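Local atomic coordinates of Serpin48 (Tenebrio molitor, PDB entry 3OZQ), a protein that acts as a highly specific serpin of insect innate immunity, inhibiting the serine protease SPE. Residues Glu30-Leu35 with Arg371-Asn376; Lys272-Val277 with Lys316-Val321; Ser50-Asp55 with Ala296-Ile301; Ala57-Gln62 with Gly287-Phe292. One frame throughout, in Å; residues are numbered along the deposited sequence.

Interaction 1: residues Glu30-Leu35 with Arg371-Asn376; sequences EKANFL and RVTTLN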
loop_
_atom_site.group_PDB
_atom_site.type_symbol
_atom_site.label_atom_id
_atom_site.label_comp_id
_atom_site.label_asym_id
_atom_site.label_seq_id
_atom_site.Cartn_x
_atom_site.Cartn_y
_atom_site.Cartn_z
ATOM N N GLU A 30 -2.987 2.104 -14.230
ATOM C CA GLU A 30 -4.348 2.028 -13.695
ATOM C C GLU A 30 -5.225 3.165 -14.234
ATOM O O GLU A 30 -4.868 4.339 -14.135
ATOM C CB GLU A 30 -4.328 2.004 -12.160
ATOM C CG GLU A 30 -3.700 0.730 -11.571
ATOM C CD GLU A 30 -4.481 -0.526 -11.942
ATOM O OE1 GLU A 30 -3.849 -1.568 -12.244
ATOM O OE2 GLU A 30 -5.736 -0.452 -11.959
ATOM N N LYS A 31 -6.369 2.810 -14.806
ATOM C CA LYS A 31 -7.222 3.782 -15.486
ATOM C C LYS A 31 -8.474 4.193 -14.701
ATOM O O LYS A 31 -9.215 5.073 -15.126
ATOM C CB LYS A 31 -7.631 3.257 -16.863
ATOM C CG LYS A 31 -7.742 1.740 -16.958
ATOM C CD LYS A 31 -8.475 1.131 -15.761
ATOM C CE LYS A 31 -8.036 -0.322 -15.551
ATOM N NZ LYS A 31 -6.582 -0.539 -15.883
ATOM N N ALA A 32 -8.715 3.540 -13.574
ATOM C CA ALA A 32 -9.848 3.870 -12.730
ATOM C C ALA A 32 -9.404 3.825 -11.273
ATOM O O ALA A 32 -8.400 4.438 -10.911
ATOM C CB ALA A 32 -11.002 2.912 -12.994
ATOM N N ASN A 33 -10.136 3.111 -10.430
ATOM C CA ASN A 33 -9.747 3.044 -9.031
ATOM C C ASN A 33 -8.484 2.214 -8.878
ATOM O O ASN A 33 -8.234 1.284 -9.649
ATOM C CB ASN A 33 -10.859 2.474 -8.143
ATOM C CG ASN A 33 -12.199 3.144 -8.373
ATOM O OD1 ASN A 33 -12.266 4.272 -8.858
ATOM N ND2 ASN A 33 -13.277 2.450 -8.015
ATOM N N PHE A 34 -7.663 2.578 -7.898
ATOM C CA PHE A 34 -6.600 1.692 -7.480
ATOM C C PHE A 34 -6.223 1.875 -6.003
ATOM O O PHE A 34 -6.598 2.872 -5.345
ATOM C CB PHE A 34 -5.362 1.757 -8.418
ATOM C CG PHE A 34 -4.550 3.023 -8.291
ATOM C CD1 PHE A 34 -3.616 3.168 -7.278
ATOM C CD2 PHE A 34 -4.725 4.064 -9.181
ATOM C CE1 PHE A 34 -2.857 4.337 -7.161
ATOM C CE2 PHE A 34 -3.984 5.226 -9.067
ATOM C CZ PHE A 34 -3.049 5.364 -8.047
ATOM N N LEU A 35 -5.494 0.874 -5.510
ATOM C CA LEU A 35 -4.965 0.843 -4.151
ATOM C C LEU A 35 -3.540 0.307 -4.242
ATOM O O LEU A 35 -3.286 -0.655 -4.964
ATOM C CB LEU A 35 -5.819 -0.077 -3.267
ATOM C CG LEU A 35 -5.356 -0.320 -1.827
ATOM C CD1 LEU A 35 -5.449 0.973 -1.017
ATOM C CD2 LEU A 35 -6.190 -1.403 -1.158
ATOM N N ARG A 371 -7.064 5.864 -5.129
ATOM C CA ARG A 371 -8.024 6.803 -5.633
ATOM C C ARG A 371 -9.289 6.068 -6.021
ATOM O O ARG A 371 -9.279 4.851 -6.276
ATOM C CB ARG A 371 -7.449 7.545 -6.833
ATOM C CG ARG A 371 -7.459 6.739 -8.079
ATOM C CD ARG A 371 -6.866 7.508 -9.214
ATOM N NE ARG A 371 -6.906 6.719 -10.432
ATOM C CZ ARG A 371 -6.777 7.230 -11.647
ATOM N NH1 ARG A 371 -6.598 8.536 -11.793
ATOM N NH2 ARG A 371 -6.833 6.438 -12.711
ATOM N N VAL A 372 -10.384 6.819 -6.020
ATOM C CA VAL A 372 -11.661 6.354 -6.510
ATOM C C VAL A 372 -12.111 7.371 -7.555
ATOM O O VAL A 372 -12.207 8.564 -7.256
ATOM C CB VAL A 372 -12.711 6.363 -5.395
ATOM C CG1 VAL A 372 -14.104 6.074 -5.984
ATOM C CG2 VAL A 372 -12.342 5.373 -4.297
ATOM N N THR A 373 -12.347 6.907 -8.777
ATOM C CA THR A 373 -12.851 7.764 -9.841
ATOM C C THR A 373 -14.193 7.228 -10.310
ATOM O O THR A 373 -14.882 7.873 -11.102
ATOM C CB THR A 373 -11.925 7.773 -11.069
ATOM O OG1 THR A 373 -12.007 6.502 -11.724
ATOM C CG2 THR A 373 -10.481 8.059 -10.664
ATOM N N THR A 374 -14.556 6.044 -9.827
ATOM C CA THR A 374 -15.768 5.381 -10.286
ATOM C C THR A 374 -16.367 4.489 -9.200
ATOM O O THR A 374 -15.642 3.829 -8.457
ATOM C CB THR A 374 -15.490 4.538 -11.553
ATOM O OG1 THR A 374 -16.692 4.403 -12.315
ATOM C CG2 THR A 374 -14.983 3.151 -11.180
ATOM N N LEU A 375 -17.696 4.482 -9.117
ATOM C CA LEU A 375 -18.432 3.697 -8.131
ATOM C C LEU A 375 -19.664 3.172 -8.833
ATOM O O LEU A 375 -20.037 3.693 -9.879
ATOM C CB LEU A 375 -18.869 4.577 -6.959
ATOM C CG LEU A 375 -18.096 4.546 -5.636
ATOM C CD1 LEU A 375 -16.707 3.944 -5.807
ATOM C CD2 LEU A 375 -18.042 5.940 -4.991
ATOM N N ASN A 376 -20.312 2.163 -8.258
ATOM C CA ASN A 376 -21.585 1.673 -8.802
ATOM C C ASN A 376 -22.623 1.400 -7.708
ATOM O O ASN A 376 -23.813 1.186 -7.963
ATOM C CB ASN A 376 -21.375 0.439 -9.688
ATOM C CG ASN A 376 -20.939 -0.785 -8.899
ATOM O OD1 ASN A 376 -20.742 -1.861 -9.465
ATOM N ND2 ASN A 376 -20.795 -0.629 -7.586
ATOM O OXT ASN A 376 -22.287 1.405 -6.522
#

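Interaction 2: residues Lys272-Val277 with Lys316-Val321; sequences KIESTV and KSFIDV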
loop_
_atom_site.group_PDB
_atom_site.type_symbol
_atom_site.label_atom_id
_atom_site.label_comp_id
_atom_site.label_asym_id
_atom_site.label_seq_id
_atom_site.Cartn_x
_atom_site.Cartn_y
_atom_site.Cartn_z
ATOM N N LYS A 272 -15.100 -0.493 -2.378
ATOM C CA LYS A 272 -14.205 -1.629 -2.324
ATOM C C LYS A 272 -13.298 -1.515 -3.525
ATOM O O LYS A 272 -13.758 -1.197 -4.628
ATOM C CB LYS A 272 -15.000 -2.934 -2.363
ATOM C CG LYS A 272 -14.172 -4.149 -1.998
ATOM C CD LYS A 272 -15.043 -5.385 -1.811
ATOM C CE LYS A 272 -14.212 -6.657 -1.893
ATOM N NZ LYS A 272 -15.063 -7.889 -1.901
ATOM N N ILE A 273 -12.002 -1.729 -3.310
ATOM C CA ILE A 273 -11.034 -1.728 -4.395
ATOM C C ILE A 273 -10.070 -2.904 -4.272
ATOM O O ILE A 273 -9.573 -3.201 -3.186
ATOM C CB ILE A 273 -10.174 -0.447 -4.416
ATOM C CG1 ILE A 273 -11.056 0.813 -4.358
ATOM C CG2 ILE A 273 -9.234 -0.476 -5.634
ATOM C CD1 ILE A 273 -10.267 2.130 -4.141
ATOM N N GLU A 274 -9.803 -3.552 -5.398
ATOM C CA GLU A 274 -8.780 -4.592 -5.490
ATOM C C GLU A 274 -7.784 -4.226 -6.569
ATOM O O GLU A 274 -8.166 -3.943 -7.701
ATOM C CB GLU A 274 -9.401 -5.945 -5.831
ATOM C CG GLU A 274 -9.993 -6.693 -4.654
ATOM C CD GLU A 274 -9.909 -8.211 -4.835
ATOM O OE1 GLU A 274 -8.771 -8.720 -5.028
ATOM O OE2 GLU A 274 -10.975 -8.882 -4.795
ATOM N N SER A 275 -6.501 -4.229 -6.219
ATOM C CA SER A 275 -5.461 -3.906 -7.186
ATOM C C SER A 275 -4.344 -4.935 -7.212
ATOM O O SER A 275 -4.030 -5.554 -6.198
ATOM C CB SER A 275 -4.884 -2.514 -6.920
ATOM O OG SER A 275 -5.881 -1.514 -7.096
ATOM N N THR A 276 -3.756 -5.113 -8.391
ATOM C CA THR A 276 -2.560 -5.915 -8.552
ATOM C C THR A 276 -1.549 -5.008 -9.238
ATOM O O THR A 276 -1.825 -4.454 -10.296
ATOM C CB THR A 276 -2.830 -7.188 -9.386
ATOM O OG1 THR A 276 -3.814 -7.993 -8.723
ATOM C CG2 THR A 276 -1.551 -7.996 -9.568
ATOM N N VAL A 277 -0.398 -4.816 -8.610
ATOM C CA VAL A 277 0.582 -3.864 -9.107
ATOM C C VAL A 277 1.919 -4.538 -9.461
ATOM O O VAL A 277 2.500 -5.267 -8.662
ATOM C CB VAL A 277 0.815 -2.715 -8.089
ATOM C CG1 VAL A 277 1.895 -1.758 -8.580
ATOM C CG2 VAL A 277 -0.489 -1.979 -7.810
ATOM N N LYS A 316 -0.465 -7.384 -4.469
ATOM C CA LYS A 316 -1.913 -7.413 -4.565
ATOM C C LYS A 316 -2.505 -7.056 -3.229
ATOM O O LYS A 316 -2.039 -7.527 -2.194
ATOM C CB LYS A 316 -2.407 -8.795 -4.996
ATOM C CG LYS A 316 -3.873 -8.816 -5.388
ATOM C CD LYS A 316 -4.193 -10.123 -6.097
ATOM C CE LYS A 316 -5.583 -10.069 -6.737
ATOM N NZ LYS A 316 -5.855 -11.238 -7.626
ATOM N N SER A 317 -3.524 -6.204 -3.259
ATOM C CA SER A 317 -4.154 -5.717 -2.036
ATOM C C SER A 317 -5.593 -5.315 -2.322
ATOM O O SER A 317 -5.971 -5.111 -3.475
ATOM C CB SER A 317 -3.368 -4.526 -1.474
ATOM O OG SER A 317 -3.540 -3.373 -2.282
ATOM N N PHE A 318 -6.393 -5.220 -1.265
ATOM C CA PHE A 318 -7.745 -4.692 -1.367
ATOM C C PHE A 318 -8.091 -3.881 -0.134
ATOM O O PHE A 318 -7.418 -3.962 0.905
ATOM C CB PHE A 318 -8.765 -5.815 -1.535
ATOM C CG PHE A 318 -8.976 -6.625 -0.302
ATOM C CD1 PHE A 318 -8.092 -7.644 0.025
ATOM C CD2 PHE A 318 -10.057 -6.386 0.528
ATOM C CE1 PHE A 318 -8.281 -8.400 1.167
ATOM C CE2 PHE A 318 -10.249 -7.135 1.672
ATOM C CZ PHE A 318 -9.362 -8.144 1.989
ATOM N N ILE A 319 -9.139 -3.087 -0.277
ATOM C CA ILE A 319 -9.707 -2.331 0.823
ATOM C C ILE A 319 -11.220 -2.363 0.669
ATOM O O ILE A 319 -11.759 -2.321 -0.449
ATOM C CB ILE A 319 -9.238 -0.878 0.824
ATOM C CG1 ILE A 319 -9.722 -0.166 2.101
ATOM C CG2 ILE A 319 -9.761 -0.169 -0.426
ATOM C CD1 ILE A 319 -9.190 1.246 2.263
ATOM N N ASP A 320 -11.901 -2.480 1.794
ATOM C CA ASP A 320 -13.344 -2.576 1.774
ATOM C C ASP A 320 -13.860 -1.630 2.846
ATOM O O ASP A 320 -13.708 -1.883 4.043
ATOM C CB ASP A 320 -13.781 -4.022 2.016
ATOM C CG ASP A 320 -15.248 -4.245 1.699
ATOM O OD1 ASP A 320 -15.664 -5.423 1.604
ATOM O OD2 ASP A 320 -15.986 -3.242 1.539
ATOM N N VAL A 321 -14.429 -0.510 2.412
ATOM C CA VAL A 321 -14.775 0.554 3.341
ATOM C C VAL A 321 -16.265 0.563 3.591
ATOM O O VAL A 321 -17.054 0.669 2.662
ATOM C CB VAL A 321 -14.308 1.924 2.833
ATOM C CG1 VAL A 321 -14.866 3.019 3.697
ATOM C CG2 VAL A 321 -12.782 1.982 2.832
#

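Interaction 3: residues Ser50-Asp55 with Ala296-Ile301; sequences SGCRGD and ADLSGI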
loop_
_atom_site.group_PDB
_atom_site.type_symbol
_atom_site.label_atom_id
_atom_site.label_comp_id
_atom_site.label_asym_id
_atom_site.label_seq_id
_atom_site.Cartn_x
_atom_site.Cartn_y
_atom_site.Cartn_z
ATOM N N SER A 50 18.937 -6.694 1.034
ATOM C CA SER A 50 19.869 -7.257 1.986
ATOM C C SER A 50 20.635 -8.464 1.436
ATOM O O SER A 50 21.711 -8.798 1.942
ATOM C CB SER A 50 19.182 -7.612 3.298
ATOM O OG SER A 50 18.554 -8.861 3.229
ATOM N N GLY A 51 20.071 -9.110 0.414
ATOM C CA GLY A 51 20.686 -10.272 -0.208
ATOM C C GLY A 51 21.449 -9.917 -1.464
ATOM O O GLY A 51 21.965 -10.797 -2.154
ATOM N N CYS A 52 21.507 -8.626 -1.764
ATOM C CA CYS A 52 22.218 -8.114 -2.931
ATOM C C CYS A 52 23.586 -7.584 -2.529
ATOM O O CYS A 52 23.895 -7.476 -1.343
ATOM C CB CYS A 52 21.439 -6.973 -3.595
ATOM S SG CYS A 52 19.910 -7.456 -4.451
ATOM N N ARG A 53 24.390 -7.215 -3.524
ATOM C CA ARG A 53 25.744 -6.749 -3.273
ATOM C C ARG A 53 26.148 -5.657 -4.242
ATOM O O ARG A 53 25.541 -5.492 -5.295
ATOM C CB ARG A 53 26.722 -7.914 -3.416
ATOM C CG ARG A 53 26.610 -8.951 -2.327
ATOM C CD ARG A 53 27.265 -8.447 -1.059
ATOM N NE ARG A 53 26.589 -8.902 0.154
ATOM C CZ ARG A 53 26.258 -10.162 0.410
ATOM N NH1 ARG A 53 26.527 -11.116 -0.476
ATOM N NH2 ARG A 53 25.648 -10.467 1.554
ATOM N N GLY A 54 27.189 -4.917 -3.881
ATOM C CA GLY A 54 27.785 -3.947 -4.777
ATOM C C GLY A 54 26.849 -2.867 -5.250
ATOM O O GLY A 54 26.103 -2.292 -4.467
ATOM N N ASP A 55 26.892 -2.572 -6.541
ATOM C CA ASP A 55 26.059 -1.505 -7.074
ATOM C C ASP A 55 24.570 -1.894 -7.105
ATOM O O ASP A 55 23.697 -1.038 -6.928
ATOM C CB ASP A 55 26.561 -1.052 -8.448
ATOM C CG ASP A 55 27.926 -0.357 -8.375
ATOM O OD1 ASP A 55 28.834 -0.893 -7.702
ATOM O OD2 ASP A 55 28.080 0.734 -8.982
ATOM N N ALA A 296 23.200 -8.040 -12.313
ATOM C CA ALA A 296 22.561 -8.256 -11.019
ATOM C C ALA A 296 23.393 -9.103 -10.083
ATOM O O ALA A 296 24.009 -10.090 -10.498
ATOM C CB ALA A 296 21.179 -8.870 -11.202
ATOM N N ASP A 297 23.402 -8.725 -8.811
ATOM C CA ASP A 297 24.126 -9.490 -7.819
ATOM C C ASP A 297 23.295 -9.820 -6.592
ATOM O O ASP A 297 23.331 -9.097 -5.592
ATOM C CB ASP A 297 25.428 -8.787 -7.405
ATOM C CG ASP A 297 26.359 -9.706 -6.627
ATOM O OD1 ASP A 297 25.901 -10.795 -6.203
ATOM O OD2 ASP A 297 27.546 -9.338 -6.439
ATOM N N LEU A 298 22.572 -10.934 -6.678
ATOM C CA LEU A 298 21.772 -11.449 -5.580
ATOM C C LEU A 298 22.442 -12.603 -4.845
ATOM O O LEU A 298 21.751 -13.466 -4.293
ATOM C CB LEU A 298 20.416 -11.943 -6.090
ATOM C CG LEU A 298 19.570 -11.125 -7.066
ATOM C CD1 LEU A 298 18.122 -11.423 -6.778
ATOM C CD2 LEU A 298 19.836 -9.650 -6.995
ATOM N N SER A 299 23.775 -12.613 -4.832
ATOM C CA SER A 299 24.551 -13.710 -4.233
ATOM C C SER A 299 24.318 -13.891 -2.733
ATOM O O SER A 299 24.692 -14.914 -2.159
ATOM C CB SER A 299 26.053 -13.542 -4.515
ATOM O OG SER A 299 26.531 -12.254 -4.144
ATOM N N GLY A 300 23.731 -12.881 -2.096
ATOM C CA GLY A 300 23.337 -12.987 -0.703
ATOM C C GLY A 300 22.100 -13.846 -0.530
ATOM O O GLY A 300 21.802 -14.305 0.564
ATOM N N ILE A 301 21.373 -14.078 -1.614
ATOM C CA ILE A 301 20.189 -14.915 -1.530
ATOM C C ILE A 301 20.568 -16.366 -1.839
ATOM O O ILE A 301 20.281 -17.279 -1.060
ATOM C CB ILE A 301 19.077 -14.406 -2.470
ATOM C CG1 ILE A 301 18.616 -13.013 -2.022
ATOM C CG2 ILE A 301 17.906 -15.382 -2.504
ATOM C CD1 ILE A 301 17.820 -12.261 -3.060
#

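Interaction 4: residues Ala57-Gln62 with Gly287-Phe292; sequences AEEIRQ and GVKKAF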
loop_
_atom_site.group_PDB
_atom_site.type_symbol
_atom_site.label_atom_id
_atom_site.label_comp_id
_atom_site.label_asym_id
_atom_site.label_seq_id
_atom_site.Cartn_x
_atom_site.Cartn_y
_atom_site.Cartn_z
ATOM N N ALA A 57 22.826 -3.671 -4.757
ATOM C CA ALA A 57 22.237 -3.356 -3.461
ATOM C C ALA A 57 22.225 -1.857 -3.195
ATOM O O ALA A 57 21.311 -1.336 -2.545
ATOM C CB ALA A 57 22.966 -4.073 -2.357
ATOM N N GLU A 58 23.244 -1.171 -3.700
ATOM C CA GLU A 58 23.395 0.259 -3.465
ATOM C C GLU A 58 22.321 1.068 -4.183
ATOM O O GLU A 58 21.808 2.044 -3.645
ATOM C CB GLU A 58 24.790 0.725 -3.890
ATOM C CG GLU A 58 25.050 2.209 -3.651
ATOM C CD GLU A 58 24.918 2.599 -2.189
ATOM O OE1 GLU A 58 24.966 1.701 -1.318
ATOM O OE2 GLU A 58 24.758 3.809 -1.912
ATOM N N GLU A 59 21.997 0.667 -5.408
ATOM C CA GLU A 59 20.910 1.282 -6.157
ATOM C C GLU A 59 19.621 1.213 -5.355
ATOM O O GLU A 59 19.005 2.236 -5.068
ATOM C CB GLU A 59 20.706 0.569 -7.491
ATOM C CG GLU A 59 21.224 1.311 -8.700
ATOM C CD GLU A 59 20.972 0.545 -9.984
ATOM O OE1 GLU A 59 20.267 -0.488 -9.933
ATOM O OE2 GLU A 59 21.485 0.968 -11.043
ATOM N N ILE A 60 19.216 0.003 -4.981
ATOM C CA ILE A 60 17.989 -0.174 -4.205
ATOM C C ILE A 60 17.985 0.767 -3.009
ATOM O O ILE A 60 16.951 1.349 -2.657
ATOM C CB ILE A 60 17.839 -1.622 -3.732
ATOM C CG1 ILE A 60 17.613 -2.542 -4.941
ATOM C CG2 ILE A 60 16.696 -1.768 -2.756
ATOM C CD1 ILE A 60 17.725 -4.000 -4.614
ATOM N N ARG A 61 19.149 0.925 -2.391
ATOM C CA ARG A 61 19.276 1.796 -1.227
ATOM C C ARG A 61 19.013 3.248 -1.619
ATOM O O ARG A 61 18.331 3.980 -0.905
ATOM C CB ARG A 61 20.674 1.662 -0.623
ATOM C CG ARG A 61 20.750 1.961 0.867
ATOM C CD ARG A 61 22.124 2.518 1.234
ATOM N NE ARG A 61 22.310 3.845 0.653
ATOM C CZ ARG A 61 23.437 4.549 0.707
ATOM N NH1 ARG A 61 24.510 4.059 1.318
ATOM N NH2 ARG A 61 23.486 5.751 0.140
ATOM N N GLN A 62 19.569 3.641 -2.760
ATOM C CA GLN A 62 19.446 4.983 -3.308
ATOM C C GLN A 62 17.995 5.319 -3.584
ATOM O O GLN A 62 17.545 6.418 -3.262
ATOM C CB GLN A 62 20.266 5.104 -4.605
ATOM C CG GLN A 62 20.079 6.399 -5.418
ATOM C CD GLN A 62 20.303 6.199 -6.927
ATOM O OE1 GLN A 62 20.576 5.091 -7.380
ATOM N NE2 GLN A 62 20.170 7.267 -7.703
ATOM N N GLY A 287 14.577 4.063 -10.448
ATOM C CA GLY A 287 16.025 3.955 -10.388
ATOM C C GLY A 287 16.643 2.596 -10.118
ATOM O O GLY A 287 17.869 2.475 -10.105
ATOM N N VAL A 288 15.826 1.575 -9.884
ATOM C CA VAL A 288 16.350 0.227 -9.717
ATOM C C VAL A 288 16.481 -0.432 -11.086
ATOM O O VAL A 288 15.477 -0.749 -11.730
ATOM C CB VAL A 288 15.447 -0.650 -8.840
ATOM C CG1 VAL A 288 16.034 -2.046 -8.714
ATOM C CG2 VAL A 288 15.252 -0.027 -7.471
ATOM N N LYS A 289 17.722 -0.630 -11.533
ATOM C CA LYS A 289 17.967 -1.214 -12.852
ATOM C C LYS A 289 18.758 -2.514 -12.745
ATOM O O LYS A 289 18.315 -3.556 -13.233
ATOM C CB LYS A 289 18.695 -0.227 -13.772
ATOM C CG LYS A 289 18.024 1.142 -13.912
ATOM C CD LYS A 289 16.492 1.043 -13.945
ATOM C CE LYS A 289 15.868 2.039 -14.921
ATOM N NZ LYS A 289 15.765 1.460 -16.302
ATOM N N LYS A 290 19.907 -2.445 -12.074
ATOM C CA LYS A 290 20.835 -3.570 -11.983
ATOM C C LYS A 290 20.174 -4.864 -11.534
ATOM O O LYS A 290 20.426 -5.917 -12.110
ATOM C CB LYS A 290 21.998 -3.244 -11.041
ATOM C CG LYS A 290 23.304 -2.882 -11.745
ATOM C CD LYS A 290 23.133 -1.723 -12.717
ATOM C CE LYS A 290 24.421 -1.455 -13.488
ATOM N NZ LYS A 290 25.555 -1.111 -12.576
ATOM N N ALA A 291 19.336 -4.782 -10.502
ATOM C CA ALA A 291 18.782 -5.981 -9.881
ATOM C C ALA A 291 17.880 -6.780 -10.819
ATOM O O ALA A 291 17.589 -7.944 -10.549
ATOM C CB ALA A 291 18.045 -5.632 -8.606
ATOM N N PHE A 292 17.432 -6.144 -11.902
ATOM C CA PHE A 292 16.520 -6.783 -12.861
ATOM C C PHE A 292 17.238 -7.328 -14.097
ATOM O O PHE A 292 16.609 -7.950 -14.958
ATOM C CB PHE A 292 15.460 -5.780 -13.340
ATOM C CG PHE A 292 14.623 -5.185 -12.239
ATOM C CD1 PHE A 292 14.022 -5.988 -11.284
ATOM C CD2 PHE A 292 14.427 -3.806 -12.171
ATOM C CE1 PHE A 292 13.215 -5.416 -10.281
ATOM C CE2 PHE A 292 13.643 -3.235 -11.174
ATOM C CZ PHE A 292 13.035 -4.035 -10.230
HETATM O O HOH W 1 19.761 -2.522 -8.346
#

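Interaction 1: residues Glu30-Leu35 with Arg371-Asn376
Arg-371 runs its aliphatic chain past the ring of Phe-34, with NE lying 3.6 Å from Phe-34 CE2. The ring and guanidinium planes are 44° apart, so the overlap is slanted and not a flat stack. Both residues have CG between the backbone N and the carbonyl carbon (Arg-371 chi1 77°), and from CG to NE the arginine is extended. This brings NE to the turn before the strand, where it donates to Ala-32 O at 2.8 Å; NH2 adds a weak bond to the same oxygen. Thr-373 CG2 sits 3.7 Å above the guanidinium plane, over one face and offset toward the rim, and NH1 pairs with Glu-247.

Phe-34 and Arg-371 are also an antiparallel hydrogen-bonded pair. The bond from Arg-371 N to Phe-34 O measures 3.0 Å, and Phe-34 N returns one to Arg-371 O. They join strand 34-36 to the end of strand 365-372, in the sheet known as B in serpins.

Beyond the paired residues Asn-33 takes over. Its OD1 accepts from Thr-373 N at 2.6 Å and from Thr-374 N at 3.1 Å, the second in the carbonyl plane on a lone pair. ND2 donates to Thr-374 O at 2.8 Å, with that oxygen only 1° out of the amide plane. The amide thus bonds both N and O of Thr-374.

With three bonds fixing its rotation, this amide substitutes for strand pairing after the strand ends, while the arginine supplies donors to a carbonyl of the turn; between these two segments the link is therefore largely polar and directional.

Interaction 2: residues Lys272-Val277 with Lys316-Val321
Lys-272 and Asp-320, Glu-274 and Phe-318, and Thr-276 and Lys-316 face one another as three non-hydrogen-bonded pairs between adjacent antiparallel strands of the large central sheet of serpins, sheet A. The short strand axes approach to 4.7 Å at 176°, almost exactly antiparallel.

Within these pairs the side chains adopt different attitudes. Lys-272 and Asp-320 cross obliquely, the lysine CD resting 3.5 Å from Asp-320 OD1; NZ stays 4.3 Å from that oxygen, beyond a salt bridge. Glu-274 and Phe-318 instead lie side by side and point the same way. Their contact is low on the chains, Glu-274 CG to Phe-318 CB at 3.5 Å, after which the ring leads away to meet Tyr-170 of strand 163-174.

The opposite face carries Ile-273, Ser-275, Ser-317 and Ile-319, and it is turned toward strands 34-36, 356-362 and 365-372. Ile-273 CB touches Ile-319 CG2 at 4.0 Å, and the buried Ser-275 OG bonds to Leu-35 N. These residues form the hydrogen-bonded pairs: Ile-273 N reaches Ile-319 O at 2.9 Å, and the reciprocal bond matches it. Ser-275 N donates to Ser-317 O, and Ser-317 N returns a bond to Ser-275 O.

Lys-316 is extended, as Lys-272 is. CG stands anti to the backbone N (chi1 -168°), and the straight chain carries NZ away from the face it shares with Phe-318 and Thr-276 to a hydrogen bond with Gln-149 O, while CE brushes Thr-276 OG1 at 3.4 Å.

Interaction 3: residues Ser50-Asp55 with Ala296-Ile301
Gly-51 O and Gly-300 N meet at 2.7 Å across this contact, but the N-H...O angle of 122° makes the bond weak. The second backbone link, Arg-53 N to Asp-297 O at 3.0 Å, is weak as well. Asp-297 O takes a further approach from Cys-52 CA, at 3.0 Å, a bent CA-H...O contact. With no side chain on Gly-51 or Gly-300, their CA atoms come within 3.8 Å, too close for a CB on either.

Stronger bonds lie within 296-301. Asp-297 OD1 accepts from Ser-299 N, two residues on, an Asx turn; the donor lies nearly along the C-O axis. The same oxygen also takes the hydroxyl of Ser-299 at 2.6 Å, on the syn side. Ile-301 N is satisfied by Leu-298 O, and Ser-299 O receives Arg-106 NE. The turn belongs to the loop between helix 279-286 and strand 310-321 of the serpin fold, and it packs against the connection joining helices 38-50 and 54-63.

Asp-297 OD2 lies against Arg-53 CB at 3.4 Å, yet the guanidinium makes no salt bridge with it: the Arg-53 chain bends at chi2 and chi3, and NH1 ends near Gly-300 instead. On the inner side, with SG anti to the carbonyl carbon (chi1 -70°), Cys-52 SG reaches Leu-298 CD2 at 3.4 Å. The cysteine side chain also packs on Ala-57 and Ile-60 of helix 54-63.

Interaction 4: residues Ala57-Gln62 with Gly287-Phe292
Glu-59 reaches from helix 54-63 to the backbone of 287-292, and its side chain makes both direct hydrogen bonds of the contact. Its CB already points toward the other segment. The first torsion is off a staggered position (chi1 -105°), and CG comes to 3.8 Å from Gly-287 O; beyond it the chain is extended, and CD keeps close to the same carbonyl at 3.7 Å.

At the tip the two oxygens have different roles. OE1 accepts from Lys-290 N at 2.9 Å through its syn lone pair, and from Lys-289 N at 3.0 Å, a donor standing 49° out of the carboxylate plane. A water donates a third bond to OE1, at 2.6 Å, and in turn accepts from Ala-291 N. Three successive N-H groups are thus served by one oxygen, two directly and one through the water, and their partial positive charge would be expected to favour the ionised carboxylate. OE2 instead lies against the aliphatic part of Lys-290, 3.6 Å from CD. The two side chains cross at about a right angle; the lysine end leads away, and NZ forms a long, weak ion pair with Glu-295.

Beside this polar grip, Ile-60 CG1 rests 4.1 Å from Val-288 CG1, and its CD1 faces Ala-291 CB.

The contact falls just after a helix end: Gly-287, with positive phi, terminates helix 279-286 in a Schellman motif, and Glu-59 of a sequence-distant helix binds N-H groups at the start of the 3-10 segment 290-292.

Overall arrangement
The four contacts form two groups. Interactions 1 and 2, with centres 10 Å apart, meet where Leu-35 CD2 packs on Phe-318 and Ser-317, so the strand 34-36 region abuts the central sheet. Interactions 3 and 4 are likewise 10 Å apart and share helix 54-63, touching also where Ala-296 CB packs on Lys-290 O. Between the groups, centres lie 27 to 37 Å apart. Along the chain interaction 1 joins near-terminal segments and encloses the rest; interaction 4 lies within interaction 3, while interaction 2 alternates with both. The segment between strands 260-278 and 310-321 thus leaves the sheet, meets the 50-62 region, and returns, tying the helical end to the sheet core of the serpin.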